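Local coordinates for protein oxidoreductase (Listeria innocua, PDB 3E18) that binds NAD through a Rossmann-type domain and is probably a dehydrogenase of the GFO/IDH/MocA family, its substrate being unknown, at residues Met146-Arg152 with Gly221-Glu227; Ser191-Ser197 with Thr214-Asn220; Phe131-Lys135 with Gln184-Leu188. All blocks are in the same frame, centred on the assembly; numbering follows the deposited sequence.

Overall arrangement
From the N terminus, the chain first builds the NAD-binding parallel sheet, and all three contacts lie beyond it, in the range of the GFO/IDH/MocA C-terminal domain. Helix 129-140 leads into strand 146-154, then comes helix 173-188; contact 3 closes when 184-188 packs on 131-135. The hairpin of strands 193-201 and 211-218 follows as contact 2, in series with contact 3. Strand 223-229 then returns beside 146-152, and contact 1 closes a loop that encloses contact 2 and crosses contact 3. Contacts 1 and 2 belong to one mixed sheet, joined by Ala224 O to Ile216 N; Leu185 and Leu188 of one helix and Ile134 of the other pack the pair on it.

Contact 1: Met146-Arg152 with Gly221-Glu227; sequences MFHLESR and GITAQIE
His148-Arg152 and Thr223-Glu227 pair residue for residue as parallel strands, their axes 4.7 Å apart and only 2° from parallel. Five backbone hydrogen bonds alternate between the strands, from Thr223 N to Phe147 O (3.0 Å) through to Glu227 N to Ser151 O.

The face bearing His148, Glu150, Arg152, Thr223, Gln225 and Glu227 carries a polar chain. Thr223 OG1 meets His148 ND1 at the ring edge, 2.6 Å away. From the ring's other nitrogen, His148 NE2 donates to Glu150 OE2 (2.7 Å), in the ring plane and at the anti lone pair, so two bonds fix the imidazole's rotation. Arg152 grips Glu150 OE1 end-on with NH1 and NH2, while its NE makes a weak, bent salt bridge to Glu227 OE2 (3.3 Å, 134°). The guanidinium stands 74° from the Glu227 carboxylate, and a water joins Arg152 NH1 to Glu227 OE1. Glu227 OE2 also bonds His154. This face meets the second subunit, where Gln225 OE1 bonds Gln225 NE2 of that neighbouring chain.

Opposite, Leu149 CD1 rests on Ile222 CG2 (4.0 Å) and Ser151 CB on Ile226 CD1. Leu149, Ala224 and Ile226 pack against helix 173-188, Met146 reaches helix 129-140, and strands 239-243 and 211-218 flank the pair.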
loop_
_atom_site.group_PDB
_atom_site.type_symbol
_atom_site.label_atom_id
_atom_site.label_comp_id
_atom_site.label_asym_id
_atom_site.label_seq_id
_atom_site.Cartn_x
_atom_site.Cartn_y
_atom_site.Cartn_z
ATOM N N MET A 146 -5.517 13.447 -10.883
ATOM C CA MET A 146 -5.020 12.665 -9.751
ATOM C C MET A 146 -6.034 11.557 -9.499
ATOM O O MET A 146 -7.201 11.847 -9.233
ATOM C CB MET A 146 -4.867 13.554 -8.508
ATOM C CG MET A 146 -4.010 12.971 -7.393
ATOM S SD MET A 146 -3.789 14.106 -6.013
ATOM C CE MET A 146 -2.748 15.352 -6.758
ATOM N N PHE A 147 -5.602 10.300 -9.610
ATOM C CA PHE A 147 -6.530 9.161 -9.494
ATOM C C PHE A 147 -6.205 8.228 -8.332
ATOM O O PHE A 147 -6.970 7.324 -8.026
ATOM C CB PHE A 147 -6.658 8.383 -10.828
ATOM C CG PHE A 147 -5.368 7.718 -11.307
ATOM C CD1 PHE A 147 -4.943 6.499 -10.783
ATOM C CD2 PHE A 147 -4.604 8.303 -12.315
ATOM C CE1 PHE A 147 -3.763 5.892 -11.225
ATOM C CE2 PHE A 147 -3.440 7.700 -12.773
ATOM C CZ PHE A 147 -3.009 6.499 -12.220
ATOM N N HIS A 148 -5.075 8.446 -7.666
ATOM C CA HIS A 148 -4.704 7.575 -6.581
ATOM C C HIS A 148 -3.882 8.368 -5.571
ATOM O O HIS A 148 -2.937 9.030 -5.959
ATOM C CB HIS A 148 -3.913 6.358 -7.087
ATOM C CG HIS A 148 -3.452 5.453 -5.985
ATOM N ND1 HIS A 148 -4.303 4.604 -5.312
ATOM C CD2 HIS A 148 -2.236 5.304 -5.405
ATOM C CE1 HIS A 148 -3.632 3.961 -4.374
ATOM N NE2 HIS A 148 -2.375 4.367 -4.409
ATOM N N LEU A 149 -4.279 8.327 -4.297
ATOM C CA LEU A 149 -3.588 9.108 -3.240
ATOM C C LEU A 149 -3.187 8.241 -2.079
ATOM O O LEU A 149 -3.972 7.445 -1.596
ATOM C CB LEU A 149 -4.495 10.231 -2.704
ATOM C CG LEU A 149 -4.990 11.320 -3.661
ATOM C CD1 LEU A 149 -6.262 10.902 -4.427
ATOM C CD2 LEU A 149 -5.244 12.584 -2.866
ATOM N N GLU A 150 -1.975 8.417 -1.562
ATOM C CA GLU A 150 -1.605 7.635 -0.411
ATOM C C GLU A 150 -1.170 8.624 0.647
ATOM O O GLU A 150 -0.298 9.434 0.398
ATOM C CB GLU A 150 -0.493 6.619 -0.731
ATOM C CG GLU A 150 -0.911 5.580 -1.757
ATOM C CD GLU A 150 0.161 4.593 -2.153
ATOM O OE1 GLU A 150 1.242 4.517 -1.510
ATOM O OE2 GLU A 150 -0.100 3.872 -3.137
ATOM N N SER A 151 -1.833 8.574 1.800
ATOM C CA SER A 151 -1.643 9.536 2.875
ATOM C C SER A 151 -1.257 8.757 4.119
ATOM O O SER A 151 -2.018 7.901 4.579
ATOM C CB SER A 151 -2.948 10.318 3.060
ATOM O OG SER A 151 -2.897 11.208 4.162
ATOM N N ARG A 152 -0.074 9.030 4.674
ATOM C CA ARG A 152 0.472 8.196 5.739
ATOM C C ARG A 152 1.001 9.058 6.867
ATOM O O ARG A 152 1.710 10.014 6.629
ATOM C CB ARG A 152 1.657 7.348 5.227
ATOM C CG ARG A 152 1.306 6.217 4.263
ATOM C CD ARG A 152 2.564 5.454 3.818
ATOM N NE ARG A 152 2.236 4.309 2.950
ATOM C CZ ARG A 152 2.153 4.347 1.621
ATOM N NH1 ARG A 152 1.843 3.249 0.940
ATOM N NH2 ARG A 152 2.361 5.478 0.961
ATOM N N GLY A 221 -13.911 6.202 -9.421
ATOM C CA GLY A 221 -12.763 5.376 -9.783
ATOM C C GLY A 221 -11.502 5.743 -9.019
ATOM O O GLY A 221 -10.512 5.026 -9.101
ATOM N N ILE A 222 -11.534 6.857 -8.300
ATOM C CA ILE A 222 -10.371 7.293 -7.497
ATOM C C ILE A 222 -10.121 6.314 -6.368
ATOM O O ILE A 222 -11.064 5.812 -5.745
ATOM C CB ILE A 222 -10.547 8.731 -6.985
ATOM C CG1 ILE A 222 -10.446 9.707 -8.157
ATOM C CG2 ILE A 222 -9.502 9.101 -5.870
ATOM C CD1 ILE A 222 -10.670 11.156 -7.776
ATOM N N THR A 223 -8.847 6.026 -6.097
ATOM C CA THR A 223 -8.525 5.100 -5.042
ATOM C C THR A 223 -7.600 5.804 -4.042
ATOM O O THR A 223 -6.947 6.800 -4.362
ATOM C CB THR A 223 -7.914 3.749 -5.561
ATOM O OG1 THR A 223 -6.694 4.002 -6.266
ATOM C CG2 THR A 223 -8.894 2.993 -6.485
ATOM N N ALA A 224 -7.603 5.332 -2.816
ATOM C CA ALA A 224 -6.750 5.941 -1.794
ATOM C C ALA A 224 -6.352 4.909 -0.812
ATOM O O ALA A 224 -7.103 3.990 -0.544
ATOM C CB ALA A 224 -7.474 7.092 -1.083
ATOM N N GLN A 225 -5.158 5.075 -0.257
ATOM C CA GLN A 225 -4.730 4.241 0.828
ATOM C C GLN A 225 -4.368 5.204 1.933
ATOM O O GLN A 225 -3.591 6.120 1.689
ATOM C CB GLN A 225 -3.515 3.411 0.432
ATOM C CG GLN A 225 -2.993 2.523 1.580
ATOM C CD GLN A 225 -1.913 1.554 1.138
ATOM O OE1 GLN A 225 -1.893 1.126 -0.008
ATOM N NE2 GLN A 225 -0.994 1.211 2.050
ATOM N N ILE A 226 -4.961 5.010 3.114
ATOM C CA ILE A 226 -4.724 5.871 4.285
ATOM C C ILE A 226 -4.099 5.019 5.356
ATOM O O ILE A 226 -4.535 3.900 5.629
ATOM C CB ILE A 226 -6.047 6.509 4.830
ATOM C CG1 ILE A 226 -6.850 7.196 3.709
ATOM C CG2 ILE A 226 -5.782 7.389 6.043
ATOM C CD1 ILE A 226 -6.117 8.272 2.918
ATOM N N GLU A 227 -3.076 5.532 6.015
ATOM C CA GLU A 227 -2.395 4.652 6.926
ATOM C C GLU A 227 -1.926 5.510 8.076
ATOM O O GLU A 227 -1.576 6.666 7.872
ATOM C CB GLU A 227 -1.210 4.093 6.151
ATOM C CG GLU A 227 -0.473 2.944 6.708
ATOM C CD GLU A 227 0.511 2.429 5.681
ATOM O OE1 GLU A 227 0.091 1.771 4.698
ATOM O OE2 GLU A 227 1.708 2.715 5.845
HETATM O O HOH W 1 1.874 1.216 2.917
#

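Contact 2: Ser191-Ser197 with Thr214-Asn220; sequences SNVKSVS and TFITFEN
Val196 and Ile216 face each other across an antiparallel beta hairpin, with a classic bulge where Lys194 and Ser195 both oppose Thr217. The evidence is Thr217 O, which accepts from Lys194 N at 2.7 Å and from Ser195 N; the register shifts by one there.

Val193 crosses Ile216 and Phe218 obliquely: its CG1, anti to the backbone N (chi1 173°), approaches Ile216 CG2, while CG2 lies 3.8 Å from Phe218 CE1. The Phe218 ring turns an edge to the backbone, CD1 being 3.4 Å from Ser191 O. Val196 and Ile216 share this apolar side, where helices 325-344 and 173-188 pack.

On the other face, Ser195 and Thr217 flank a water that bonds Ser195 OG and donates to Phe215 O (2.6 Å); Ser195 OG also bonds Asn345 of the second subunit. At the open end of the hairpin, the Lys194 and Glu219 side chains cross at about a right angle, and their salt bridge is long, with NZ 3.7 Å from OE1. Asn220 N donates to Ser191 OG.

Toward the hairpin connection, Ser197 O takes two donors from opposite faces of its plane: Phe215 N at 3.0 Å and Thr214 OG1 at 2.9 Å.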
loop_
_atom_site.group_PDB
_atom_site.type_symbol
_atom_site.label_atom_id
_atom_site.label_comp_id
_atom_site.label_asym_id
_atom_site.label_seq_id
_atom_site.Cartn_x
_atom_site.Cartn_y
_atom_site.Cartn_z
ATOM N N SER A 191 -16.782 12.894 -4.475
ATOM C CA SER A 191 -17.331 11.611 -4.890
ATOM C C SER A 191 -17.664 10.783 -3.654
ATOM O O SER A 191 -17.011 10.900 -2.613
ATOM C CB SER A 191 -16.329 10.853 -5.770
ATOM O OG SER A 191 -16.949 9.749 -6.404
ATOM N N ASN A 192 -18.693 9.955 -3.780
ATOM C CA ASN A 192 -19.111 9.066 -2.707
ATOM C C ASN A 192 -18.172 7.878 -2.612
ATOM O O ASN A 192 -17.671 7.408 -3.628
ATOM C CB ASN A 192 -20.527 8.549 -2.972
ATOM C CG ASN A 192 -21.599 9.604 -2.733
ATOM O OD1 ASN A 192 -21.380 10.597 -2.035
ATOM N ND2 ASN A 192 -22.781 9.372 -3.303
ATOM N N VAL A 193 -17.941 7.398 -1.391
ATOM C CA VAL A 193 -17.172 6.173 -1.174
ATOM C C VAL A 193 -17.980 4.977 -1.679
ATOM O O VAL A 193 -19.149 4.834 -1.336
ATOM C CB VAL A 193 -16.799 5.993 0.315
ATOM C CG1 VAL A 193 -16.149 4.637 0.566
ATOM C CG2 VAL A 193 -15.868 7.102 0.756
ATOM N N LYS A 194 -17.346 4.158 -2.517
ATOM C CA LYS A 194 -17.921 2.931 -3.045
ATOM C C LYS A 194 -17.561 1.732 -2.166
ATOM O O LYS A 194 -18.423 0.911 -1.855
ATOM C CB LYS A 194 -17.435 2.694 -4.475
ATOM C CG LYS A 194 -18.240 1.645 -5.236
ATOM C CD LYS A 194 -17.378 0.861 -6.218
ATOM C CE LYS A 194 -17.402 1.458 -7.610
ATOM N NZ LYS A 194 -18.700 1.204 -8.299
ATOM N N SER A 195 -16.294 1.624 -1.759
ATOM C CA SER A 195 -15.873 0.476 -0.958
ATOM C C SER A 195 -14.701 0.787 -0.040
ATOM O O SER A 195 -13.945 1.725 -0.286
ATOM C CB SER A 195 -15.523 -0.703 -1.872
ATOM O OG SER A 195 -14.359 -0.440 -2.648
ATOM N N VAL A 196 -14.563 -0.014 1.017
ATOM C CA VAL A 196 -13.497 0.148 2.027
ATOM C C VAL A 196 -13.050 -1.231 2.489
ATOM O O VAL A 196 -13.890 -2.061 2.852
ATOM C CB VAL A 196 -14.027 0.848 3.317
ATOM C CG1 VAL A 196 -12.877 1.255 4.233
ATOM C CG2 VAL A 196 -14.895 2.025 2.998
ATOM N N SER A 197 -11.740 -1.475 2.514
ATOM C CA SER A 197 -11.212 -2.638 3.206
ATOM C C SER A 197 -10.232 -2.033 4.203
ATOM O O SER A 197 -9.738 -0.945 3.976
ATOM C CB SER A 197 -10.485 -3.562 2.233
ATOM O OG SER A 197 -9.340 -2.958 1.660
ATOM N N THR A 214 -6.179 1.434 5.361
ATOM C CA THR A 214 -7.432 1.235 4.665
ATOM C C THR A 214 -7.273 1.523 3.174
ATOM O O THR A 214 -6.501 2.387 2.795
ATOM C CB THR A 214 -8.571 2.070 5.323
ATOM O OG1 THR A 214 -9.772 1.942 4.555
ATOM C CG2 THR A 214 -8.197 3.539 5.440
ATOM N N PHE A 215 -8.000 0.798 2.321
ATOM C CA PHE A 215 -7.945 1.069 0.903
ATOM C C PHE A 215 -9.362 1.427 0.518
ATOM O O PHE A 215 -10.291 0.631 0.713
ATOM C CB PHE A 215 -7.450 -0.155 0.107
ATOM C CG PHE A 215 -7.032 0.161 -1.328
ATOM C CD1 PHE A 215 -5.713 0.473 -1.625
ATOM C CD2 PHE A 215 -7.961 0.133 -2.377
ATOM C CE1 PHE A 215 -5.310 0.765 -2.940
ATOM C CE2 PHE A 215 -7.572 0.420 -3.681
ATOM C CZ PHE A 215 -6.234 0.732 -3.965
ATOM N N ILE A 216 -9.518 2.643 0.011
ATOM C CA ILE A 216 -10.817 3.218 -0.273
ATOM C C ILE A 216 -10.980 3.387 -1.772
ATOM O O ILE A 216 -10.060 3.833 -2.449
ATOM C CB ILE A 216 -10.967 4.585 0.453
ATOM C CG1 ILE A 216 -10.919 4.377 1.972
ATOM C CG2 ILE A 216 -12.260 5.297 0.082
ATOM C CD1 ILE A 216 -10.496 5.613 2.722
ATOM N N THR A 217 -12.146 3.030 -2.298
ATOM C CA THR A 217 -12.448 3.307 -3.690
ATOM C C THR A 217 -13.689 4.210 -3.751
ATOM O O THR A 217 -14.649 3.995 -3.002
ATOM C CB THR A 217 -12.710 2.002 -4.485
ATOM O OG1 THR A 217 -11.661 1.064 -4.225
ATOM C CG2 THR A 217 -12.750 2.275 -5.970
ATOM N N PHE A 218 -13.659 5.214 -4.632
ATOM C CA PHE A 218 -14.768 6.161 -4.804
ATOM C C PHE A 218 -15.576 5.765 -6.015
ATOM O O PHE A 218 -15.087 5.020 -6.832
ATOM C CB PHE A 218 -14.236 7.582 -4.973
ATOM C CG PHE A 218 -13.605 8.119 -3.717
ATOM C CD1 PHE A 218 -14.387 8.769 -2.771
ATOM C CD2 PHE A 218 -12.263 7.930 -3.466
ATOM C CE1 PHE A 218 -13.851 9.245 -1.592
ATOM C CE2 PHE A 218 -11.696 8.406 -2.285
ATOM C CZ PHE A 218 -12.499 9.068 -1.340
ATOM N N GLU A 219 -16.794 6.292 -6.131
ATOM C CA GLU A 219 -17.674 5.984 -7.275
ATOM C C GLU A 219 -17.087 6.433 -8.617
ATOM O O GLU A 219 -17.387 5.844 -9.661
ATOM C CB GLU A 219 -19.068 6.605 -7.066
ATOM C CG GLU A 219 -19.828 6.133 -5.820
ATOM C CD GLU A 219 -20.501 4.762 -5.967
ATOM O OE1 GLU A 219 -20.540 4.197 -7.086
ATOM O OE2 GLU A 219 -21.011 4.249 -4.945
ATOM N N ASN A 220 -16.254 7.476 -8.590
ATOM C CA ASN A 220 -15.577 7.964 -9.796
ATOM C C ASN A 220 -14.250 7.258 -10.150
ATOM O O ASN A 220 -13.540 7.685 -11.060
ATOM C CB ASN A 220 -15.383 9.485 -9.738
ATOM C CG ASN A 220 -14.333 9.916 -8.723
ATOM O OD1 ASN A 220 -13.800 9.111 -7.958
ATOM N ND2 ASN A 220 -14.035 11.204 -8.716
HETATM O O HOH W 2 -11.808 -0.295 -1.163
#

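Contact 3: Phe131-Lys135 with Gln184-Leu188; sequences FLIIK and QLLFL
The Phe131 ring carries the side chain of Gln184 over one face and meets Leu188 and Phe187 at its edge. Gln184 CG sits over the face, 3.8 Å from the ring centroid, which identifies a CH-pi contact. Its amide continues the stack, with the amide plane 7° from the ring plane, as the two side chains run antiparallel past one another; NE2 comes within 3.5 Å of Phe131 CB. The glutamine chain is extended beyond CG (chi2 176°), and this carries the amide across to the root of the ring. Two outside partners hold the amide's polar ends: NE2 donates to Arg125 O, and OE1 receives a weak bond from Arg238.

At the ring edge, Phe131 CE2 approaches Phe187 CD2 at 3.8 Å, the two side chains crossing at about a right angle, edge against edge. Leu188 CB lies near the ring plane, 4.2 Å from Phe131 CE1. The Phe187 ring also receives Lys135 CE obliquely, 3.9 Å from CE2, and makes a cation-pi contact with Arg126. Lys135 sends NZ to a salt bridge with Glu139, leaving its aliphatic part for this packing.

One helical turn along, Leu188 CD1 fits against Lys135 CA (3.8 Å) and CG, and its CD2 meets Ile134 CG2. Side chains bridge the gap and reach backbone atoms such as Lys135 CA, since the short helix axes stay 11.3 Å apart, at 24° to one another. Trp239 from strand 239-243 touches Phe131, Ile134 and Gln184, and Leu149 from strand 146-154 touches Ile134 and Leu188. This is the arrangement of an alpha/beta sandwich, in which near-parallel helices line one face of the mixed sheet of a GFO/IDH/MocA C-terminal domain.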
loop_
_atom_site.group_PDB
_atom_site.type_symbol
_atom_site.label_atom_id
_atom_site.label_comp_id
_atom_site.label_asym_id
_atom_site.label_seq_id
_atom_site.Cartn_x
_atom_site.Cartn_y
_atom_site.Cartn_z
ATOM N N PHE A 131 -1.166 19.243 3.088
ATOM C CA PHE A 131 -2.443 18.876 2.479
ATOM C C PHE A 131 -2.874 19.899 1.429
ATOM O O PHE A 131 -3.423 19.540 0.387
ATOM C CB PHE A 131 -3.534 18.695 3.563
ATOM C CG PHE A 131 -4.926 18.647 2.996
ATOM C CD1 PHE A 131 -5.314 17.583 2.182
ATOM C CD2 PHE A 131 -5.829 19.670 3.246
ATOM C CE1 PHE A 131 -6.600 17.535 1.603
ATOM C CE2 PHE A 131 -7.137 19.630 2.671
ATOM C CZ PHE A 131 -7.506 18.559 1.858
ATOM N N LEU A 132 -2.637 21.182 1.708
ATOM C CA LEU A 132 -3.012 22.239 0.773
ATOM C C LEU A 132 -2.163 22.240 -0.511
ATOM O O LEU A 132 -2.661 22.615 -1.584
ATOM C CB LEU A 132 -3.030 23.611 1.461
ATOM C CG LEU A 132 -4.143 23.791 2.518
ATOM C CD1 LEU A 132 -4.042 25.150 3.201
ATOM C CD2 LEU A 132 -5.546 23.588 1.936
ATOM N N ILE A 133 -0.917 21.775 -0.404
ATOM C CA ILE A 133 -0.093 21.451 -1.599
ATOM C C ILE A 133 -0.771 20.380 -2.468
ATOM O O ILE A 133 -0.895 20.562 -3.677
ATOM C CB ILE A 133 1.344 21.041 -1.217
ATOM C CG1 ILE A 133 2.091 22.239 -0.630
ATOM C CG2 ILE A 133 2.122 20.501 -2.425
ATOM C CD1 ILE A 133 3.393 21.880 0.046
ATOM N N ILE A 134 -1.244 19.293 -1.850
ATOM C CA ILE A 134 -1.970 18.243 -2.584
ATOM C C ILE A 134 -3.271 18.777 -3.206
ATOM O O ILE A 134 -3.638 18.423 -4.345
ATOM C CB ILE A 134 -2.271 17.004 -1.661
ATOM C CG1 ILE A 134 -0.970 16.471 -1.023
ATOM C CG2 ILE A 134 -2.948 15.889 -2.427
ATOM C CD1 ILE A 134 0.059 15.937 -2.032
ATOM N N LYS A 135 -3.965 19.626 -2.452
ATOM C CA LYS A 135 -5.187 20.270 -2.925
ATOM C C LYS A 135 -4.883 21.162 -4.122
ATOM O O LYS A 135 -5.616 21.161 -5.099
ATOM C CB LYS A 135 -5.830 21.082 -1.795
ATOM C CG LYS A 135 -7.189 21.663 -2.135
ATOM C CD LYS A 135 -7.870 22.139 -0.861
ATOM C CE LYS A 135 -9.369 22.294 -1.061
ATOM N NZ LYS A 135 -9.670 23.561 -1.774
ATOM N N GLN A 184 -9.567 15.040 5.510
ATOM C CA GLN A 184 -8.786 15.584 4.375
ATOM C C GLN A 184 -9.208 14.956 3.057
ATOM O O GLN A 184 -9.538 15.654 2.099
ATOM C CB GLN A 184 -7.298 15.335 4.583
ATOM C CG GLN A 184 -6.625 16.366 5.511
ATOM C CD GLN A 184 -5.157 16.058 5.787
ATOM O OE1 GLN A 184 -4.628 15.017 5.396
ATOM N NE2 GLN A 184 -4.492 16.981 6.455
ATOM N N LEU A 185 -9.239 13.632 3.026
ATOM C CA LEU A 185 -9.533 12.907 1.780
ATOM C C LEU A 185 -10.934 13.167 1.251
ATOM O O LEU A 185 -11.144 13.358 0.034
ATOM C CB LEU A 185 -9.354 11.399 2.017
ATOM C CG LEU A 185 -9.691 10.444 0.866
ATOM C CD1 LEU A 185 -8.694 10.567 -0.287
ATOM C CD2 LEU A 185 -9.746 9.023 1.396
ATOM N N LEU A 186 -11.903 13.137 2.157
ATOM C CA LEU A 186 -13.312 13.308 1.773
ATOM C C LEU A 186 -13.642 14.776 1.456
ATOM O O LEU A 186 -14.526 15.086 0.639
ATOM C CB LEU A 186 -14.218 12.729 2.866
ATOM C CG LEU A 186 -14.879 11.372 2.569
ATOM C CD1 LEU A 186 -13.901 10.351 2.009
ATOM C CD2 LEU A 186 -15.617 10.810 3.783
ATOM N N PHE A 187 -12.923 15.675 2.116
ATOM C CA PHE A 187 -12.953 17.098 1.771
ATOM C C PHE A 187 -12.389 17.339 0.356
ATOM O O PHE A 187 -12.943 18.141 -0.402
ATOM C CB PHE A 187 -12.185 17.907 2.838
ATOM C CG PHE A 187 -12.120 19.395 2.572
ATOM C CD1 PHE A 187 -13.274 20.122 2.259
ATOM C CD2 PHE A 187 -10.902 20.072 2.678
ATOM C CE1 PHE A 187 -13.211 21.502 2.030
ATOM C CE2 PHE A 187 -10.822 21.455 2.445
ATOM C CZ PHE A 187 -11.984 22.166 2.126
ATOM N N LEU A 188 -11.308 16.642 -0.004
ATOM C CA LEU A 188 -10.685 16.810 -1.325
ATOM C C LEU A 188 -11.509 16.222 -2.477
ATOM O O LEU A 188 -11.742 16.888 -3.488
ATOM C CB LEU A 188 -9.280 16.204 -1.341
ATOM C CG LEU A 188 -8.421 16.498 -2.572
ATOM C CD1 LEU A 188 -8.217 18.004 -2.779
ATOM C CD2 LEU A 188 -7.084 15.784 -2.475
#